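Local coordinates for protein endoglucanase family 5 (Clostridium acetobutylicum ATCC 824, PDB 6PZ7) that probably hydrolyses internal glucosidic bonds of cellulose and related plant polysaccharides as a broad-specificity endoglucanase of glycoside hydrolase family 5, at residues S9-V13 and K214-V218; N171-V175 and I190-T194; V265-G271 and G296-W302. All coordinates share one frame. Where two conformers were deposited one is given. Numbering follows the deposited sequence.

Contact 1: S9-V13 and K214-V218; sequences SQQIV and KRVIV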
ATOM      1  N   SER A   9      14.463  -7.481  -7.453  0.54 10.67           N
ATOM      2  CA  SER A   9      13.272  -6.723  -7.095  0.54  9.32           C
ATOM      3  C   SER A   9      12.273  -6.697  -8.240  0.54  8.99           C
ATOM      4  O   SER A   9      11.072  -6.857  -8.022  0.54  9.92           O
ATOM      5  CB  SER A   9      13.645  -5.302  -6.657  0.54 12.23           C
ATOM      6  OG  SER A   9      14.274  -5.299  -5.390  0.54 12.94           O
ATOM      7  N   GLN A  10      12.744  -6.516  -9.472  1.00  9.38           N
ATOM      8  CA  GLN A  10      11.797  -6.437 -10.584  1.00  9.51           C
ATOM      9  C   GLN A  10      11.123  -7.784 -10.810  1.00 10.53           C
ATOM     10  O   GLN A  10       9.929  -7.859 -11.124  1.00 10.17           O
ATOM     11  CB  GLN A  10      12.480  -5.930 -11.861  1.00 10.93           C
ATOM     12  CG  GLN A  10      11.525  -5.749 -13.050  1.00 11.23           C
ATOM     13  CD  GLN A  10      10.453  -4.685 -12.810  1.00 11.55           C
ATOM     14  OE1 GLN A  10      10.781  -3.530 -12.483  1.00 11.23           O
ATOM     15  NE2 GLN A  10       9.193  -5.049 -12.987  1.00 12.40           N
ATOM     16  N   GLN A  11      11.872  -8.881 -10.648  1.00 10.59           N
ATOM     17  CA  GLN A  11      11.264 -10.211 -10.737  1.00 10.12           C
ATOM     18  C   GLN A  11      10.197 -10.412  -9.664  1.00 10.65           C
ATOM     19  O   GLN A  11       9.116 -10.969  -9.932  1.00 10.65           O
ATOM     20  CB  GLN A  11      12.341 -11.288 -10.646  1.00 11.09           C
ATOM     21  CG  GLN A  11      13.165 -11.385 -11.934  1.00 11.42           C
ATOM     22  CD  GLN A  11      14.319 -12.365 -11.772  1.00 11.02           C
ATOM     23  OE1 GLN A  11      14.982 -12.422 -10.715  1.00 14.88           O
ATOM     24  NE2 GLN A  11      14.609 -13.112 -12.797  1.00 10.84           N
ATOM     25  N   ILE A  12      10.450  -9.903  -8.453  1.00 10.49           N
ATOM     26  CA  ILE A  12       9.454  -9.964  -7.383  1.00 10.13           C
ATOM     27  C   ILE A  12       8.211  -9.182  -7.783  1.00  8.97           C
ATOM     28  O   ILE A  12       7.077  -9.660  -7.639  1.00  9.83           O
ATOM     29  CB  ILE A  12      10.048  -9.439  -6.054  1.00  9.94           C
ATOM     30  CG1 ILE A  12      11.087 -10.400  -5.482  1.00 11.15           C
ATOM     31  CG2 ILE A  12       8.963  -9.176  -5.015  1.00 11.61           C
ATOM     32  CD1 ILE A  12      10.537 -11.687  -4.879  1.00 12.86           C
ATOM     33  N   VAL A  13       8.392  -7.934  -8.235  1.00  9.11           N
ATOM     34  CA  VAL A  13       7.244  -7.114  -8.623  1.00  9.47           C
ATOM     35  C   VAL A  13       6.421  -7.808  -9.704  1.00  9.14           C
ATOM     36  O   VAL A  13       5.189  -7.846  -9.645  1.00  9.46           O
ATOM     37  CB  VAL A  13       7.721  -5.719  -9.059  1.00  8.64           C
ATOM     38  CG1 VAL A  13       6.623  -4.914  -9.713  1.00  9.49           C
ATOM     39  CG2 VAL A  13       8.227  -4.953  -7.826  1.00 10.00           C
ATOM     40  N   LYS A 214      19.399  -2.907  -3.097  1.00 12.29           N
ATOM     41  CA  LYS A 214      18.865  -3.492  -4.322  1.00 13.12           C
ATOM     42  C   LYS A 214      17.544  -4.226  -4.121  1.00 10.78           C
ATOM     43  O   LYS A 214      16.904  -4.597  -5.108  1.00 13.31           O
ATOM     44  CB  LYS A 214      19.878  -4.450  -4.966  1.00 14.44           C
ATOM     45  CG  LYS A 214      20.117  -5.724  -4.163  1.00 15.84           C
ATOM     46  CD  LYS A 214      21.161  -6.640  -4.833  1.00 20.35           C
ATOM     47  CE  LYS A 214      21.408  -7.884  -4.004  1.00 20.03           C
ATOM     48  NZ  LYS A 214      22.514  -8.734  -4.573  1.00 24.17           N
ATOM     49  N   ARG A 215      17.149  -4.443  -2.876  1.00  9.11           N
ATOM     50  CA  ARG A 215      15.914  -5.139  -2.559  1.00  8.47           C
ATOM     51  C   ARG A 215      14.819  -4.200  -2.077  1.00  8.98           C
ATOM     52  O   ARG A 215      13.844  -4.647  -1.456  1.00  9.98           O
ATOM     53  CB  ARG A 215      16.197  -6.256  -1.562  1.00  9.65           C
ATOM     54  CG  ARG A 215      17.037  -7.371  -2.175  1.00 11.46           C
ATOM     55  CD  ARG A 215      16.965  -8.631  -1.360  1.00 15.60           C
ATOM     56  NE  ARG A 215      17.766  -9.723  -1.922  1.00 20.99           N
ATOM     57  CZ  ARG A 215      19.046  -9.905  -1.666  1.00 26.03           C
ATOM     58  NH1 ARG A 215      19.701  -9.073  -0.867  1.00 23.91           N
ATOM     59  NH2 ARG A 215      19.678 -10.937  -2.220  1.00 25.26           N
ATOM     60  N   VAL A 216      14.956  -2.906  -2.350  1.00  8.06           N
ATOM     61  CA  VAL A 216      13.934  -1.913  -2.050  1.00  7.45           C
ATOM     62  C   VAL A 216      13.137  -1.562  -3.293  1.00  8.14           C
ATOM     63  O   VAL A 216      13.712  -1.357  -4.378  1.00 10.06           O
ATOM     64  CB  VAL A 216      14.544  -0.669  -1.377  1.00  8.79           C
ATOM     65  CG1 VAL A 216      13.519   0.492  -1.325  1.00  8.90           C
ATOM     66  CG2 VAL A 216      15.019  -1.002   0.022  1.00 10.09           C
ATOM     67  N   ILE A 217      11.818  -1.538  -3.142  1.00  7.53           N
ATOM     68  CA  ILE A 217      10.842  -1.218  -4.175  1.00  7.10           C
ATOM     69  C   ILE A 217      10.170   0.096  -3.791  1.00  7.01           C
ATOM     70  O   ILE A 217       9.881   0.306  -2.607  1.00  7.56           O
ATOM     71  CB  ILE A 217       9.816  -2.362  -4.206  1.00  7.29           C
ATOM     72  CG1 ILE A 217      10.446  -3.678  -4.639  1.00  8.68           C
ATOM     73  CG2 ILE A 217       8.607  -2.014  -5.094  1.00  8.09           C
ATOM     74  CD1 ILE A 217       9.675  -4.937  -4.201  1.00  9.92           C
ATOM     75  N   VAL A 218       9.864   0.942  -4.759  1.00  6.80           N
ATOM     76  CA  VAL A 218       9.149   2.192  -4.476  1.00  7.28           C
ATOM     77  C   VAL A 218       7.657   1.921  -4.372  1.00  6.36           C
ATOM     78  O   VAL A 218       7.084   1.241  -5.245  1.00  7.40           O
ATOM     79  CB  VAL A 218       9.463   3.241  -5.558  1.00  8.09           C
ATOM     80  CG1 VAL A 218       8.627   4.498  -5.367  1.00  8.65           C
ATOM     81  CG2 VAL A 218      10.938   3.584  -5.538  1.00  9.06           C
TER
HETATM   82  O   HOH W   1      17.280  -6.773  -6.822  1.00 14.44           O
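The first turn of helix 9-16 meets the chain just where it enters strand 216-221, and a short polar patch holds the two together. Ser9 OG donates a hydrogen bond to Lys214 O (2.7 Å). A water donates to the same Lys214 O (2.8 Å) and accepts from Ser9 N (3.0 Å). Because Ser9 N lies in the first turn of the helix, the water supplies an acceptor for a backbone amide there. Ser9 OG also lies 3.3 Å from Arg215 CA, at the closest CA pairing of the segments, Ser9 with Arg215 (5.5 Å).

Beyond this patch the contact is apolar. Ile217 points its side chain at the helix, where its CD1 lies 3.9 Å from Val13 CG2 and 4.4 Å from Ile12 CG2, while its CG1 sits 4.1 Å from Ser9 CB. Helix and strand axes diverge by 55° and come no closer than 9.2 Å, so side chains fill the gap. Val13 also touches Val266, and its O accepts a hydrogen bond from Thr298 OG1; the helix thus lies against the N-terminal ends of three strands, consistent with covering that end of the TIM barrel.

The chemistry divides along the contact: a hydroxyl and a water tie the helix start to Lys214 O, a carbonyl just before the strand, and aliphatic side chains take over one turn on.

Contact 2: N171-V175 and I190-T194; sequences NLTAV and IMVPT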
ATOM      1  N   ASN A 171      12.537   6.334   6.186  1.00  7.29           N
ATOM      2  CA  ASN A 171      12.632   5.100   5.420  1.00  7.08           C
ATOM      3  C   ASN A 171      13.961   4.406   5.686  1.00  7.29           C
ATOM      4  O   ASN A 171      14.015   3.173   5.782  1.00  7.78           O
ATOM      5  CB  ASN A 171      12.458   5.389   3.923  1.00  7.74           C
ATOM      6  CG  ASN A 171      11.004   5.586   3.514  1.00  7.04           C
ATOM      7  OD1 ASN A 171      10.093   4.999   4.124  1.00  7.22           O
ATOM      8  ND2 ASN A 171      10.776   6.344   2.446  1.00  7.11           N
ATOM      9  N   LEU A 172      15.046   5.177   5.761  1.00  8.27           N
ATOM     10  CA  LEU A 172      16.356   4.606   6.056  1.00  9.77           C
ATOM     11  C   LEU A 172      16.377   3.945   7.426  1.00  8.28           C
ATOM     12  O   LEU A 172      16.874   2.826   7.567  1.00  9.07           O
ATOM     13  CB  LEU A 172      17.431   5.693   5.997  1.00 10.37           C
ATOM     14  CG  LEU A 172      18.838   5.251   6.371  1.00 11.44           C
ATOM     15  CD1 LEU A 172      19.302   4.160   5.500  1.00 13.76           C
ATOM     16  CD2 LEU A 172      19.795   6.450   6.328  1.00 14.70           C
ATOM     17  N   THR A 173      15.832   4.630   8.435  1.00  8.92           N
ATOM     18  CA  THR A 173      15.755   4.079   9.776  1.00  9.53           C
ATOM     19  C   THR A 173      15.001   2.759   9.750  1.00  8.35           C
ATOM     20  O   THR A 173      15.425   1.765  10.357  1.00  8.81           O
ATOM     21  CB  THR A 173      15.025   5.062  10.699  1.00  9.10           C
ATOM     22  OG1 THR A 173      15.777   6.276  10.840  1.00 11.43           O
ATOM     23  CG2 THR A 173      14.814   4.458  12.077  1.00 11.60           C
ATOM     24  N   ALA A 174      13.844   2.739   9.094  1.00  7.89           N
ATOM     25  CA  ALA A 174      13.048   1.504   9.045  1.00  7.54           C
ATOM     26  C   ALA A 174      13.782   0.370   8.332  1.00  7.92           C
ATOM     27  O   ALA A 174      13.802  -0.760   8.816  1.00  7.80           O
ATOM     28  CB  ALA A 174      11.708   1.801   8.410  1.00  7.83           C
ATOM     29  N   VAL A 175      14.396   0.642   7.183  1.00  7.35           N
ATOM     30  CA  VAL A 175      15.141  -0.395   6.467  1.00  8.80           C
ATOM     31  C   VAL A 175      16.280  -0.925   7.324  1.00  7.98           C
ATOM     32  O   VAL A 175      16.486  -2.141   7.435  1.00  8.90           O
ATOM     33  CB  VAL A 175      15.652   0.114   5.103  1.00  8.15           C
ATOM     34  CG1 VAL A 175      16.686  -0.831   4.531  1.00  9.45           C
ATOM     35  CG2 VAL A 175      14.477   0.296   4.126  1.00  8.71           C
ATOM     36  N   ILE A 190      11.539  -4.844   0.526  1.00  6.84           N
ATOM     37  CA  ILE A 190      10.986  -3.756   1.328  1.00  6.88           C
ATOM     38  C   ILE A 190      10.475  -2.674   0.403  1.00  6.74           C
ATOM     39  O   ILE A 190      11.217  -2.205  -0.462  1.00  8.55           O
ATOM     40  CB  ILE A 190      12.012  -3.181   2.336  1.00  6.51           C
ATOM     41  CG1 ILE A 190      12.548  -4.255   3.277  1.00  7.39           C
ATOM     42  CG2 ILE A 190      11.371  -2.047   3.129  1.00  7.33           C
ATOM     43  CD1 ILE A 190      13.738  -3.847   4.132  1.00  8.79           C
ATOM     44  N   MET A 191       9.228  -2.263   0.600  1.00  6.24           N
ATOM     45  CA  MET A 191       8.643  -1.128  -0.106  1.00  6.77           C
ATOM     46  C   MET A 191       8.788   0.138   0.728  1.00  6.54           C
ATOM     47  O   MET A 191       8.540   0.128   1.940  1.00  6.83           O
ATOM     48  CB  MET A 191       7.160  -1.378  -0.396  1.00  5.98           C
ATOM     49  CG  MET A 191       6.936  -2.362  -1.517  1.00  7.31           C
ATOM     50  SD  MET A 191       5.251  -3.042  -1.640  1.00  8.09           S
ATOM     51  CE  MET A 191       4.303  -1.552  -1.869  1.00  8.27           C
ATOM     52  N   VAL A 192       9.167   1.245   0.077  1.00  6.01           N
ATOM     53  CA  VAL A 192       9.284   2.562   0.727  1.00  6.26           C
ATOM     54  C   VAL A 192       8.551   3.604  -0.107  1.00  6.13           C
ATOM     55  O   VAL A 192       8.709   3.618  -1.346  1.00  6.36           O
ATOM     56  CB  VAL A 192      10.747   2.995   0.928  1.00  6.62           C
ATOM     57  CG1 VAL A 192      11.472   1.979   1.790  1.00  7.66           C
ATOM     58  CG2 VAL A 192      11.512   3.264  -0.387  1.00  7.97           C
ATOM     59  N   PRO A 193       7.731   4.462   0.514  1.00  5.45           N
ATOM     60  CA  PRO A 193       7.008   5.485  -0.249  1.00  5.67           C
ATOM     61  C   PRO A 193       7.751   6.811  -0.318  1.00  5.75           C
ATOM     62  O   PRO A 193       8.608   7.125   0.514  1.00  6.61           O
ATOM     63  CB  PRO A 193       5.720   5.669   0.581  1.00  6.57           C
ATOM     64  CG  PRO A 193       6.226   5.505   2.016  1.00  6.32           C
ATOM     65  CD  PRO A 193       7.269   4.401   1.930  1.00  6.04           C
ATOM     66  N   THR A 194       7.353   7.612  -1.319  1.00  6.03           N
ATOM     67  CA  THR A 194       7.539   9.054  -1.353  1.00  6.09           C
ATOM     68  C   THR A 194       6.672   9.691  -0.250  1.00  6.01           C
ATOM     69  O   THR A 194       5.837   9.039   0.392  1.00  6.18           O
ATOM     70  CB  THR A 194       7.098   9.565  -2.717  1.00  6.31           C
ATOM     71  OG1 THR A 194       5.747   9.137  -2.887  1.00  6.51           O
ATOM     72  CG2 THR A 194       7.957   9.056  -3.867  1.00  7.50           C
TER
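Asn171 lays its amide group over Val192, with Asn171 CG 3.7 Å from Val192 CB, and reaches past it to the next residue, Pro193. Asn171 ND2 donates a hydrogen bond to Pro193 O (3.0 Å, 147°), and its OD1, 3.6 Å from Pro193 CD, is hydrogen-bonded to Thr143 OG1. One buried side chain therefore serves both the segment 190-194 and the loop that follows strand 139-142.

A turn further along the helix, where Val175 N is hydrogen-bonded to Asn171 O (2.9 Å), the contact becomes purely apolar. Val175 CG2 lies 4.0 Å from Ile190 CG2 and 4.2 Å from Val192 CG1, so the valine packs against two residues on the same side of the strand. The segments run nearly antiparallel, at 166°, with axes 9.7 Å apart, which pairs Asn171 with Val192 and Val175 with Ile190.

This is the helix-on-strand packing of a TIM barrel, in which helix 161-180 leads back to the start of strand 190-193. Met191 points away from the helix, and its side chain touches Ile140 and Ile217 of the two adjoining strands, while on the outside helix 111-132 flanks helix 161-180, its Trp125 meeting Ala174 and its Thr118 and Thr122 meeting Thr173.

Contact 3: V265-G271 and G296-W302; sequences VVIGQFG and GITTVWW. Unlike the reference sequence in segment 265-271: Gln269 (reference Glu).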
ATOM      1  N   VAL A 265       8.715  -0.464  -8.989  1.00  7.50           N
ATOM      2  CA  VAL A 265       7.611   0.277  -8.397  1.00  7.62           C
ATOM      3  C   VAL A 265       6.401  -0.631  -8.257  1.00  7.38           C
ATOM      4  O   VAL A 265       6.042  -1.353  -9.199  1.00  7.46           O
ATOM      5  CB  VAL A 265       7.214   1.483  -9.293  1.00  8.25           C
ATOM      6  CG1 VAL A 265       5.973   2.199  -8.741  1.00  9.22           C
ATOM      7  CG2 VAL A 265       8.371   2.448  -9.444  1.00  9.64           C
ATOM      8  N   VAL A 266       5.738  -0.551  -7.106  1.00  6.63           N
ATOM      9  CA  VAL A 266       4.395  -1.081  -6.902  1.00  6.85           C
ATOM     10  C   VAL A 266       3.468   0.091  -6.609  1.00  5.93           C
ATOM     11  O   VAL A 266       3.728   0.890  -5.697  1.00  6.93           O
ATOM     12  CB  VAL A 266       4.375  -2.105  -5.739  1.00  6.73           C
ATOM     13  CG1 VAL A 266       2.962  -2.463  -5.324  1.00  7.79           C
ATOM     14  CG2 VAL A 266       5.172  -3.350  -6.133  1.00  7.95           C
ATOM     15  N   ILE A 267       2.366   0.162  -7.348  1.00  6.41           N
ATOM     16  CA  ILE A 267       1.267   1.079  -7.036  1.00  6.40           C
ATOM     17  C   ILE A 267       0.405   0.340  -6.018  1.00  5.68           C
ATOM     18  O   ILE A 267      -0.453  -0.490  -6.358  1.00  6.67           O
ATOM     19  CB  ILE A 267       0.520   1.527  -8.282  1.00  6.27           C
ATOM     20  CG1 ILE A 267       1.451   2.390  -9.151  1.00  6.83           C
ATOM     21  CG2 ILE A 267      -0.736   2.287  -7.883  1.00  7.06           C
ATOM     22  CD1 ILE A 267       0.876   2.775 -10.515  1.00  8.23           C
ATOM     23  N   GLY A 268       0.648   0.609  -4.728  1.00  5.84           N
ATOM     24  CA  GLY A 268       0.047  -0.159  -3.667  1.00  5.91           C
ATOM     25  C   GLY A 268      -1.372   0.193  -3.340  1.00  5.57           C
ATOM     26  O   GLY A 268      -2.018  -0.551  -2.581  1.00  5.55           O
ATOM     27  N   GLN A 269      -1.895   1.283  -3.891  1.00  5.58           N
ATOM     28  CA  GLN A 269      -3.316   1.624  -3.850  1.00  5.70           C
ATOM     29  C   GLN A 269      -3.691   2.289  -5.164  1.00  5.25           C
ATOM     30  O   GLN A 269      -3.082   3.287  -5.571  1.00  6.20           O
ATOM     31  CB  GLN A 269      -3.687   2.577  -2.725  1.00  6.18           C
ATOM     32  CG  GLN A 269      -3.372   2.032  -1.317  1.00  6.24           C
ATOM     33  CD  GLN A 269      -3.805   2.911  -0.167  1.00  6.78           C
ATOM     34  OE1 GLN A 269      -3.342   2.696   0.978  1.00  6.62           O
ATOM     35  NE2 GLN A 269      -4.579   3.894  -0.416  1.00  5.68           N
ATOM     36  N   PHE A 270      -4.774   1.791  -5.765  1.00  5.95           N
ATOM     37  CA  PHE A 270      -5.527   2.484  -6.819  1.00  5.98           C
ATOM     38  C   PHE A 270      -6.959   2.001  -6.696  1.00  5.60           C
ATOM     39  O   PHE A 270      -7.246   1.053  -5.976  1.00  6.45           O
ATOM     40  CB  PHE A 270      -4.952   2.270  -8.209  1.00  6.48           C
ATOM     41  CG  PHE A 270      -5.333   0.959  -8.888  1.00  6.98           C
ATOM     42  CD1 PHE A 270      -5.009  -0.272  -8.369  1.00  6.87           C
ATOM     43  CD2 PHE A 270      -6.010   0.989 -10.110  1.00  7.34           C
ATOM     44  CE1 PHE A 270      -5.366  -1.445  -8.992  1.00  7.14           C
ATOM     45  CE2 PHE A 270      -6.354  -0.188 -10.751  1.00  8.00           C
ATOM     46  CZ  PHE A 270      -6.023  -1.403 -10.193  1.00  7.89           C
ATOM     47  N   GLY A 271      -7.869   2.608  -7.433  1.00  6.51           N
ATOM     48  CA  GLY A 271      -9.257   2.179  -7.415  1.00  6.96           C
ATOM     49  C   GLY A 271     -10.173   3.304  -7.822  1.00  7.17           C
ATOM     50  O   GLY A 271      -9.733   4.411  -8.142  1.00  7.56           O
ATOM     51  N   GLY A 296       6.077  -2.514 -16.448  1.00 10.64           N
ATOM     52  CA  GLY A 296       6.718  -3.206 -15.354  1.00 10.64           C
ATOM     53  C   GLY A 296       6.165  -2.923 -13.972  1.00  9.02           C
ATOM     54  O   GLY A 296       6.812  -3.284 -12.975  1.00 10.04           O
ATOM     55  N   ILE A 297       5.003  -2.290 -13.872  1.00  8.43           N
ATOM     56  CA  ILE A 297       4.434  -1.834 -12.608  1.00  9.41           C
ATOM     57  C   ILE A 297       3.267  -2.728 -12.205  1.00  8.10           C
ATOM     58  O   ILE A 297       2.340  -2.957 -13.000  1.00  9.82           O
ATOM     59  CB  ILE A 297       3.956  -0.378 -12.727  1.00  9.08           C
ATOM     60  CG1 ILE A 297       5.102   0.568 -13.117  1.00  9.84           C
ATOM     61  CG2 ILE A 297       3.304   0.071 -11.434  1.00 10.01           C
ATOM     62  CD1 ILE A 297       4.639   1.897 -13.669  1.00 11.90           C
ATOM     63  N   THR A 298       3.302  -3.246 -10.982  1.00  8.38           N
ATOM     64  CA  THR A 298       2.212  -4.016 -10.382  1.00  7.82           C
ATOM     65  C   THR A 298       1.321  -3.096  -9.566  1.00  6.78           C
ATOM     66  O   THR A 298       1.826  -2.193  -8.875  1.00  8.08           O
ATOM     67  CB  THR A 298       2.784  -5.141  -9.547  1.00  7.70           C
ATOM     68  OG1 THR A 298       3.334  -6.084 -10.472  1.00  9.95           O
ATOM     69  CG2 THR A 298       1.769  -5.819  -8.687  1.00  9.82           C
ATOM     70  N   THR A 299       0.014  -3.359  -9.589  1.00  7.04           N
ATOM     71  CA  THR A 299      -1.002  -2.534  -8.946  1.00  6.32           C
ATOM     72  C   THR A 299      -1.757  -3.345  -7.909  1.00  5.99           C
ATOM     73  O   THR A 299      -1.850  -4.578  -8.006  1.00  7.36           O
ATOM     74  CB  THR A 299      -2.011  -1.999 -10.001  1.00  7.82           C
ATOM     75  OG1 THR A 299      -2.851  -3.049 -10.495  1.00  7.87           O
ATOM     76  CG2 THR A 299      -1.303  -1.281 -11.145  1.00  8.44           C
ATOM     77  N   VAL A 300      -2.317  -2.640  -6.926  1.00  6.13           N
ATOM     78  CA  VAL A 300      -3.028  -3.257  -5.797  1.00  5.90           C
ATOM     79  C   VAL A 300      -4.301  -2.438  -5.543  1.00  5.53           C
ATOM     80  O   VAL A 300      -4.226  -1.262  -5.181  1.00  6.27           O
ATOM     81  CB  VAL A 300      -2.157  -3.303  -4.543  1.00  6.34           C
ATOM     82  CG1 VAL A 300      -2.857  -4.094  -3.433  1.00  6.92           C
ATOM     83  CG2 VAL A 300      -0.775  -3.888  -4.824  1.00  7.29           C
ATOM     84  N   TRP A 301      -5.468  -3.047  -5.775  1.00  6.29           N
ATOM     85  CA  TRP A 301      -6.756  -2.368  -5.625  1.00  5.68           C
ATOM     86  C   TRP A 301      -7.069  -2.068  -4.171  1.00  6.04           C
ATOM     87  O   TRP A 301      -6.895  -2.937  -3.311  1.00  6.52           O
ATOM     88  CB  TRP A 301      -7.867  -3.276  -6.198  1.00  6.56           C
ATOM     89  CG  TRP A 301      -9.235  -2.631  -6.151  1.00  6.10           C
ATOM     90  CD1 TRP A 301     -10.105  -2.659  -5.123  1.00  6.79           C
ATOM     91  CD2 TRP A 301      -9.849  -1.848  -7.175  1.00  6.25           C
ATOM     92  NE1 TRP A 301     -11.224  -1.927  -5.419  1.00  7.68           N
ATOM     93  CE2 TRP A 301     -11.094  -1.438  -6.686  1.00  6.43           C
ATOM     94  CE3 TRP A 301      -9.486  -1.476  -8.482  1.00  6.51           C
ATOM     95  CZ2 TRP A 301     -11.969  -0.684  -7.449  1.00  7.95           C
ATOM     96  CZ3 TRP A 301     -10.367  -0.747  -9.235  1.00  7.37           C
ATOM     97  CH2 TRP A 301     -11.583  -0.348  -8.708  1.00  7.77           C
ATOM     98  N   TRP A 302      -7.527  -0.857  -3.879  1.00  5.61           N
ATOM     99  CA  TRP A 302      -7.987  -0.496  -2.537  1.00  5.66           C
ATOM    100  C   TRP A 302      -9.442  -0.927  -2.324  1.00  6.40           C
ATOM    101  O   TRP A 302     -10.351  -0.402  -2.949  1.00  7.33           O
ATOM    102  CB  TRP A 302      -7.867   1.011  -2.307  1.00  6.62           C
ATOM    103  CG  TRP A 302      -8.306   1.410  -0.917  1.00  6.86           C
ATOM    104  CD1 TRP A 302      -9.479   2.033  -0.579  1.00  7.58           C
ATOM    105  CD2 TRP A 302      -7.626   1.127   0.302  1.00  6.81           C
ATOM    106  NE1 TRP A 302      -9.557   2.158   0.783  1.00  8.32           N
ATOM    107  CE2 TRP A 302      -8.437   1.612   1.352  1.00  7.26           C
ATOM    108  CE3 TRP A 302      -6.420   0.505   0.619  1.00  6.17           C
ATOM    109  CZ2 TRP A 302      -8.057   1.520   2.700  1.00  7.27           C
ATOM    110  CZ3 TRP A 302      -6.039   0.418   1.964  1.00  7.01           C
ATOM    111  CH2 TRP A 302      -6.862   0.933   2.976  1.00  7.54           C
TER
HETATM  112  O   HOH W   2       8.673  -1.996 -11.418  1.00 10.28           O
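Segments 265-270 and 298-302 run parallel, their axes 4.5 Å apart and 29° askew, as adjacent barrel strands joined by a beta-alpha-beta crossover through helix 278-294. In backbone hydrogen bonds, Ile267 N donates to Thr298 O (2.9 Å), and Val300 N weakly to Ile267 O (2.9 Å). A beta bulge between Ile267 and Phe270 shifts the register by one residue before Phe270 N donates to Val300 O (3.2 Å) and Trp302 N to Phe270 O (2.9 Å).

Ile267 CG1 packs on Ile297 CG2 (3.7 Å), and Val266 CG1 on Val300 CG2 (4.0 Å). Trp301 turns its edge to the face of Phe270 in a T-shaped stack, while Gly271 CA makes a CH-pi contact over the tryptophan's six-membered ring. Gln269 CD lies 3.6 Å from Trp302 CE3.

Gln269, hydrogen-bonded to Arg57 near His101 and Asn145, replaces a reference glutamate near the C-terminal end of strand 265-270, where GH5 enzymes carry their nucleophile. A neutral amide thus stands where the reference has a carboxylate, so the deposited chain lacks that acid, probably the nucleophile.

Overall arrangement
All three contacts belong to one TIM barrel and are buried; contact 1 alone has an exposed residue, Lys214, at its edge. Contact 3 lies deepest, its centre about 8 Å from that of the chain, against 13 Å for contact 2 and 15 Å for contact 1. As paired strands, its segments are joined by direct hydrogen bonds from backbone to backbone, whereas in contacts 1 and 2 a single polar side chain bonds to a backbone carbonyl at or near a strand end, beside aliphatic packing. Backbone hydrogen bonds of Ile217 with Ile190 and Val192 join contacts 1 and 2; Val218 with Val266, and Val13 O with Thr298 OG1, join contacts 1 and 3.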